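Local coordinates for putative lipoprotein YcdA (Bacillus subtilis subsp. subtilis str. 168, PDB 4R4G) that is of unknown function but is probably a membrane-anchored lipoprotein, built from an Ig-like N-terminal domain and an alpha/beta C-terminal domain, at residues 238-243 with 317-322; 243-248 with 284-289; 254-259 with 273-278. All coordinates share one frame; numbering follows the deposited sequence.

Overall arrangement
All three contacts lie in the C-terminal alpha/beta domain, which belongs to the DUF5105 family. They are nested along the chain: interaction 1 encloses interaction 2, which encloses interaction 3. Interactions 1 and 2 share Val-243 and strand 233-244, and their centres are about 14 Å apart. They touch directly, with a probable hydrogen bond from Ala-289 N to Pro-242 O. Interaction 3 lies about 17 Å from interaction 2 and about 28 Å from interaction 1, between centres. It joins helices 248-260 and 268-283. The chain thus leaves the sheet at interaction 2, runs out and back through the helices of interaction 3, and returns beside the same strand.

Interaction 1 (238-243 with 317-322); sequences ATVKPV and AELVEA
Ala-322 O is met by two carbons of segment 238-243, Val-240 CG1 and Pro-242 CB. Val-240 CG1 lies 3.3 Å from Ala-322 O. Pro-242 CB lies 3.4 Å from the same oxygen, Ala-322 O. These are van der Waals approaches of methyl and ring carbons to a carbonyl. The CB atoms of Val-240 and Ala-322 also meet, at 4.3 Å. In Val-240, CG1 is anti to the backbone N (chi1 173°), which puts it on the Ala-322 carbonyl. Its other branch, CG2, serves Leu-319 and lies 4.2 Å from Leu-319 CD1. That leucine does not aim its CB straight at the strand. Its chi2 of 70° places CD1 so that this methyl reaches the strand. Leu-319 CD1 then touches Ala-238 CB at 3.7 Å. One methyl of the leucine therefore meets both Ala-238 and Val-240, two residues apart on the strand. Ala-238, Val-240 and Pro-242 all direct their CB atoms to the helix side. Helix 314-321 thus lies over part of one face of the mixed sheet. Leu-319 also packs on Val-297, on Ile-222 of strand 221-230 and on Leu-150 of helix 145-157. Ala-322 also packs on Val-295. The strand backbone is bonded on its two flanks, for example Ala-238 with Val-295 and Thr-239 with Gln-223. The five touching residues are buried and apolar. The chemistry implies that the contact between segment 317-322 and the strand rests on apolar packing rather than polar pairing.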
# COMPACT_ATOMS: atom_id res chain seq x y z
N ALA A 238 4.21 -5.47 -2.34
CA ALA A 238 5.65 -5.30 -2.44
C ALA A 238 6.23 -6.27 -3.43
O ALA A 238 6.08 -7.48 -3.27
CB ALA A 238 6.29 -5.48 -1.08
N THR A 239 6.84 -5.75 -4.50
CA THR A 239 7.44 -6.61 -5.51
C THR A 239 8.92 -6.51 -5.24
O THR A 239 9.52 -5.43 -5.38
CB THR A 239 6.96 -6.26 -6.93
OG1 THR A 239 5.51 -6.30 -6.98
CG2 THR A 239 7.56 -7.17 -7.98
N VAL A 240 9.49 -7.62 -4.79
CA VAL A 240 10.86 -7.64 -4.35
C VAL A 240 11.75 -8.45 -5.25
O VAL A 240 11.46 -9.62 -5.52
CB VAL A 240 10.91 -8.19 -2.88
CG1 VAL A 240 12.35 -8.40 -2.39
CG2 VAL A 240 10.13 -7.29 -1.91
N LYS A 241 12.87 -7.81 -5.69
CA LYS A 241 13.96 -8.42 -6.45
C LYS A 241 14.98 -8.87 -5.39
O LYS A 241 15.58 -8.00 -4.75
CB LYS A 241 14.55 -7.39 -7.45
CG LYS A 241 15.72 -7.89 -8.30
CD LYS A 241 16.22 -6.82 -9.31
CE LYS A 241 17.10 -5.74 -8.70
NZ LYS A 241 17.38 -4.64 -9.66
N PRO A 242 15.13 -10.18 -5.10
CA PRO A 242 16.05 -10.57 -4.03
C PRO A 242 17.50 -10.65 -4.44
O PRO A 242 17.79 -10.69 -5.63
CB PRO A 242 15.56 -11.97 -3.64
CG PRO A 242 14.97 -12.51 -4.86
CD PRO A 242 14.47 -11.37 -5.70
N VAL A 243 18.40 -10.71 -3.45
CA VAL A 243 19.81 -10.96 -3.67
C VAL A 243 19.85 -12.49 -3.91
O VAL A 243 19.16 -13.24 -3.21
CB VAL A 243 20.67 -10.46 -2.46
CG1 VAL A 243 22.02 -11.15 -2.38
CG2 VAL A 243 20.87 -8.95 -2.48
N ALA A 317 7.16 -10.85 8.15
CA ALA A 317 8.24 -11.84 8.10
C ALA A 317 8.48 -12.27 6.67
O ALA A 317 9.62 -12.32 6.24
CB ALA A 317 7.89 -13.04 8.95
N GLU A 318 7.39 -12.55 5.93
CA GLU A 318 7.38 -12.96 4.53
C GLU A 318 8.00 -11.90 3.66
O GLU A 318 8.61 -12.25 2.65
CB GLU A 318 5.95 -13.19 4.09
CG GLU A 318 5.69 -14.58 3.57
CD GLU A 318 4.22 -14.95 3.60
OE1 GLU A 318 3.41 -14.23 2.98
OE2 GLU A 318 3.88 -15.95 4.28
N LEU A 319 7.82 -10.62 4.01
CA LEU A 319 8.39 -9.50 3.28
C LEU A 319 9.92 -9.53 3.45
O LEU A 319 10.66 -9.51 2.46
CB LEU A 319 7.76 -8.19 3.76
CG LEU A 319 8.43 -6.88 3.32
CD1 LEU A 319 8.23 -6.62 1.81
CD2 LEU A 319 7.95 -5.71 4.18
N VAL A 320 10.38 -9.65 4.71
CA VAL A 320 11.79 -9.72 5.07
C VAL A 320 12.44 -10.94 4.39
O VAL A 320 13.49 -10.78 3.77
CB VAL A 320 11.97 -9.73 6.61
CG1 VAL A 320 13.43 -9.87 7.00
CG2 VAL A 320 11.38 -8.47 7.23
N GLU A 321 11.79 -12.12 4.43
CA GLU A 321 12.29 -13.37 3.82
C GLU A 321 12.40 -13.27 2.30
O GLU A 321 13.19 -14.00 1.71
CB GLU A 321 11.38 -14.56 4.17
CG GLU A 321 11.55 -15.11 5.58
CD GLU A 321 10.49 -16.09 6.06
OE1 GLU A 321 9.41 -16.19 5.42
OE2 GLU A 321 10.73 -16.74 7.10
N ALA A 322 11.60 -12.40 1.68
CA ALA A 322 11.55 -12.22 0.22
C ALA A 322 12.79 -11.52 -0.35
O ALA A 322 12.94 -11.50 -1.58
CB ALA A 322 10.30 -11.44 -0.16

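Interaction 2 (243-248 with 284-289); sequences VDASSL and KKLGPA
A single antiparallel beta bridge joins Val-243 and Pro-288, where strand 233-244 ends and the loop before strand 293-301 comes alongside. The two residues form a non-hydrogen-bonded pair with CA atoms 4.2 Å apart. On one flank Asp-244 N donates to Gly-287 O at 2.8 Å. This bond is almost straight, 172° at the hydrogen. On the other flank the backbones of Ala-289 and Pro-242 are bonded. Just past the bridge, Asp-244 CB rests against Ala-289 CB at 3.8 Å. The strand then breaks into an Asx turn. Asp-244 OD1 accepts from Ser-246 N and, at 2.7 Å, from Ser-246 OG. Both donors reach OD1 from the same face of the carboxylate, above its plane. The turn leads the chain toward helix 248-260 and curls it round Leu-286. That leucine carries most of the apolar contact. Its two methyls meet different surroundings. Leu-286 CD1 lies 3.7 Å from Val-243 CG1, and the two side chains cross at about a right angle. Leu-286 CD1 also touches Ala-245 CB at 3.8 Å and more loosely Leu-248 CD2. Beyond the contact, Val-243 and Leu-248 both pack on Phe-283 of helix 268-283. The other methyl, Leu-286 CD2, faces polar atoms: the carbonyl oxygen of Asp-244 and the hydroxyl of Ser-247. Ser-247 OG is hydrogen-bonded to Arg-251 NH1, and it lies 3.4 Å from Leu-286 CD2.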
# COMPACT_ATOMS: atom_id res chain seq x y z
N VAL A 243 18.40 -10.71 -3.45
CA VAL A 243 19.81 -10.96 -3.67
C VAL A 243 19.85 -12.49 -3.91
O VAL A 243 19.16 -13.24 -3.21
CB VAL A 243 20.67 -10.46 -2.46
CG1 VAL A 243 22.02 -11.15 -2.38
CG2 VAL A 243 20.87 -8.95 -2.48
N ASP A 244 20.59 -12.96 -4.94
CA ASP A 244 20.72 -14.39 -5.20
C ASP A 244 21.89 -14.93 -4.40
O ASP A 244 23.04 -14.79 -4.81
CB ASP A 244 20.87 -14.70 -6.71
CG ASP A 244 20.98 -16.18 -7.05
OD1 ASP A 244 20.67 -17.03 -6.18
OD2 ASP A 244 21.36 -16.50 -8.20
N ALA A 245 21.58 -15.52 -3.24
CA ALA A 245 22.55 -16.06 -2.29
C ALA A 245 22.77 -17.55 -2.49
O ALA A 245 23.35 -18.22 -1.62
CB ALA A 245 22.09 -15.78 -0.87
N SER A 246 22.37 -18.06 -3.67
CA SER A 246 22.51 -19.47 -4.02
C SER A 246 23.94 -19.93 -3.88
O SER A 246 24.17 -21.01 -3.35
CB SER A 246 22.00 -19.74 -5.43
OG SER A 246 22.59 -18.89 -6.40
N SER A 247 24.90 -19.07 -4.26
CA SER A 247 26.33 -19.39 -4.19
C SER A 247 26.99 -19.17 -2.84
O SER A 247 28.09 -19.68 -2.65
CB SER A 247 27.10 -18.57 -5.21
OG SER A 247 26.95 -17.18 -4.99
N LEU A 248 26.36 -18.42 -1.90
CA LEU A 248 26.96 -18.04 -0.61
C LEU A 248 27.57 -19.22 0.16
O LEU A 248 28.69 -19.10 0.68
CB LEU A 248 25.96 -17.27 0.28
CG LEU A 248 26.52 -16.48 1.47
CD1 LEU A 248 27.72 -15.61 1.08
CD2 LEU A 248 25.44 -15.63 2.09
N LYS A 284 28.08 -9.21 0.28
CA LYS A 284 28.21 -7.93 -0.43
C LYS A 284 28.63 -8.13 -1.90
O LYS A 284 28.47 -7.21 -2.69
CB LYS A 284 29.26 -7.04 0.28
CG LYS A 284 28.77 -6.25 1.51
CD LYS A 284 30.01 -5.61 2.19
CE LYS A 284 29.77 -5.05 3.57
NZ LYS A 284 31.04 -4.60 4.19
N LYS A 285 29.18 -9.31 -2.26
CA LYS A 285 29.62 -9.66 -3.62
C LYS A 285 28.49 -10.22 -4.49
O LYS A 285 28.68 -10.35 -5.70
CB LYS A 285 30.71 -10.71 -3.56
CG LYS A 285 32.06 -10.25 -3.07
CD LYS A 285 33.06 -11.33 -3.39
CE LYS A 285 34.29 -11.19 -2.56
NZ LYS A 285 35.19 -12.34 -2.79
N LEU A 286 27.34 -10.62 -3.88
CA LEU A 286 26.25 -11.25 -4.61
C LEU A 286 25.38 -10.25 -5.35
O LEU A 286 25.15 -9.15 -4.85
CB LEU A 286 25.35 -12.07 -3.67
CG LEU A 286 25.93 -12.99 -2.64
CD1 LEU A 286 24.90 -13.25 -1.55
CD2 LEU A 286 26.40 -14.29 -3.24
N GLY A 287 24.82 -10.68 -6.46
CA GLY A 287 23.91 -9.85 -7.25
C GLY A 287 22.45 -10.22 -7.13
O GLY A 287 22.11 -11.23 -6.51
N PRO A 288 21.54 -9.43 -7.72
CA PRO A 288 20.12 -9.79 -7.65
C PRO A 288 19.79 -11.06 -8.42
O PRO A 288 20.50 -11.45 -9.36
CB PRO A 288 19.40 -8.59 -8.27
CG PRO A 288 20.41 -7.55 -8.45
CD PRO A 288 21.73 -8.21 -8.52
N ALA A 289 18.69 -11.71 -8.00
CA ALA A 289 18.17 -12.90 -8.64
C ALA A 289 17.36 -12.50 -9.87
O ALA A 289 16.93 -11.35 -9.96
CB ALA A 289 17.31 -13.68 -7.66

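Interaction 3 (254-259 with 273-278); sequences DKVKDY and KYALQV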
# COMPACT_ATOMS: atom_id res chain seq x y z
N ASP A 254 34.54 -22.28 0.10
CA ASP A 254 35.78 -22.06 -0.64
C ASP A 254 36.73 -21.11 0.11
O ASP A 254 37.93 -21.31 0.05
CB ASP A 254 35.52 -21.54 -2.08
CG ASP A 254 34.71 -22.46 -3.01
OD1 ASP A 254 34.89 -23.70 -2.95
OD2 ASP A 254 33.91 -21.94 -3.81
N LYS A 255 36.21 -20.13 0.84
CA LYS A 255 37.07 -19.21 1.59
C LYS A 255 37.63 -19.89 2.85
O LYS A 255 38.76 -19.61 3.26
CB LYS A 255 36.30 -17.92 1.94
CG LYS A 255 36.50 -16.79 0.92
CD LYS A 255 37.59 -15.85 1.40
CE LYS A 255 37.62 -14.51 0.71
NZ LYS A 255 38.57 -13.58 1.39
N VAL A 256 36.82 -20.81 3.42
CA VAL A 256 37.13 -21.63 4.60
C VAL A 256 38.24 -22.60 4.22
O VAL A 256 39.20 -22.72 4.96
CB VAL A 256 35.87 -22.35 5.18
CG1 VAL A 256 36.23 -23.54 6.07
CG2 VAL A 256 34.98 -21.37 5.95
N LYS A 257 38.10 -23.27 3.04
CA LYS A 257 39.11 -24.21 2.52
C LYS A 257 40.43 -23.47 2.29
O LYS A 257 41.48 -23.96 2.70
CB LYS A 257 38.63 -24.89 1.23
CG LYS A 257 37.60 -26.00 1.42
CD LYS A 257 37.21 -26.61 0.07
CE LYS A 257 35.89 -27.33 0.10
NZ LYS A 257 35.41 -27.65 -1.27
N ASP A 258 40.36 -22.25 1.71
CA ASP A 258 41.49 -21.36 1.43
C ASP A 258 42.23 -20.96 2.73
O ASP A 258 43.40 -20.59 2.65
CB ASP A 258 41.00 -20.10 0.69
CG ASP A 258 42.07 -19.38 -0.12
OD1 ASP A 258 42.98 -18.78 0.50
OD2 ASP A 258 41.97 -19.38 -1.36
N TYR A 259 41.55 -21.06 3.91
CA TYR A 259 42.05 -20.79 5.27
C TYR A 259 42.68 -22.05 5.92
O TYR A 259 43.48 -21.94 6.85
CB TYR A 259 40.90 -20.25 6.14
CG TYR A 259 41.18 -20.10 7.62
CD1 TYR A 259 41.92 -19.02 8.10
CD2 TYR A 259 40.63 -20.98 8.55
CE1 TYR A 259 42.14 -18.84 9.46
CE2 TYR A 259 40.84 -20.81 9.91
CZ TYR A 259 41.59 -19.74 10.37
OH TYR A 259 41.80 -19.56 11.72
N LYS A 273 34.88 -19.01 13.39
CA LYS A 273 35.04 -17.57 13.59
C LYS A 273 35.44 -16.88 12.28
O LYS A 273 34.85 -15.86 11.94
CB LYS A 273 36.03 -17.28 14.73
CG LYS A 273 35.30 -17.26 16.09
CD LYS A 273 36.17 -17.62 17.29
CE LYS A 273 35.35 -17.63 18.56
NZ LYS A 273 36.20 -17.62 19.78
N TYR A 274 36.36 -17.50 11.50
CA TYR A 274 36.79 -16.96 10.21
C TYR A 274 35.63 -16.97 9.21
O TYR A 274 35.49 -16.01 8.43
CB TYR A 274 37.99 -17.74 9.66
CG TYR A 274 38.43 -17.30 8.28
CD1 TYR A 274 39.17 -16.14 8.10
CD2 TYR A 274 38.11 -18.05 7.15
CE1 TYR A 274 39.58 -15.72 6.83
CE2 TYR A 274 38.51 -17.65 5.88
CZ TYR A 274 39.26 -16.50 5.72
OH TYR A 274 39.65 -16.11 4.46
N ALA A 275 34.81 -18.03 9.22
CA ALA A 275 33.67 -18.14 8.31
C ALA A 275 32.69 -16.99 8.58
O ALA A 275 32.23 -16.36 7.64
CB ALA A 275 32.98 -19.48 8.49
N LEU A 276 32.45 -16.65 9.86
CA LEU A 276 31.55 -15.58 10.25
C LEU A 276 32.11 -14.19 9.87
O LEU A 276 31.36 -13.21 9.78
CB LEU A 276 31.27 -15.65 11.78
CG LEU A 276 30.56 -16.91 12.30
CD1 LEU A 276 30.75 -17.06 13.77
CD2 LEU A 276 29.08 -16.94 11.94
N GLN A 277 33.44 -14.13 9.65
CA GLN A 277 34.16 -12.92 9.26
C GLN A 277 34.05 -12.67 7.75
O GLN A 277 33.87 -11.52 7.36
CB GLN A 277 35.64 -13.00 9.66
CG GLN A 277 35.93 -12.79 11.13
CD GLN A 277 37.35 -13.18 11.50
OE1 GLN A 277 38.31 -13.00 10.73
NE2 GLN A 277 37.52 -13.70 12.72
N VAL A 278 34.23 -13.72 6.91
CA VAL A 278 34.16 -13.57 5.45
C VAL A 278 32.72 -13.39 4.97
O VAL A 278 32.53 -12.72 3.95
CB VAL A 278 34.86 -14.70 4.65
CG1 VAL A 278 36.38 -14.61 4.77
CG2 VAL A 278 34.35 -16.08 5.03
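Tyr-259 and Tyr-274 lie nearly parallel, with ring planes at 10° and centroids 4.4 Å apart. This is an offset stack. The two side chains come from different helices and slide past each other in opposite directions. Tyr-259 CD1 sits over the centre of the Tyr-274 ring, 3.8 Å above its plane. Tyr-274 CG lies over the Tyr-259 face, shifted toward the rim. The shift also brings Tyr-274 CB over that face, 4.1 Å from the Tyr-259 ring centroid, as a CH-pi contact. At the other end of the overlap, Tyr-259 CB touches Tyr-274 CE2 at 3.5 Å. The edge of the Tyr-274 ring meets the backbone of Lys-255. Lys-255 crosses Tyr-274 at about a right angle. The bend at chi2 (-96°) brings its CD near two atoms on the same side of it. Lys-255 CD is 3.7 Å from Tyr-274 OH and 3.8 Å from Val-278 CG1. Val-256 adds a smaller apolar contact, with its CG2 3.7 Å from Ala-275 CB. Glu-282 also touches Lys-255, and Glu-270 touches Tyr-259. The axes of segments 254-259 and 273-278 approach to 9.7 Å. They are splayed well away from antiparallel, with 132° between their directions. A short loop joins the helices, and its Lys-262 touches Tyr-274. The whole is a helical hairpin, formed by helices 248-260 and 268-283 at the surface of the C-terminal domain.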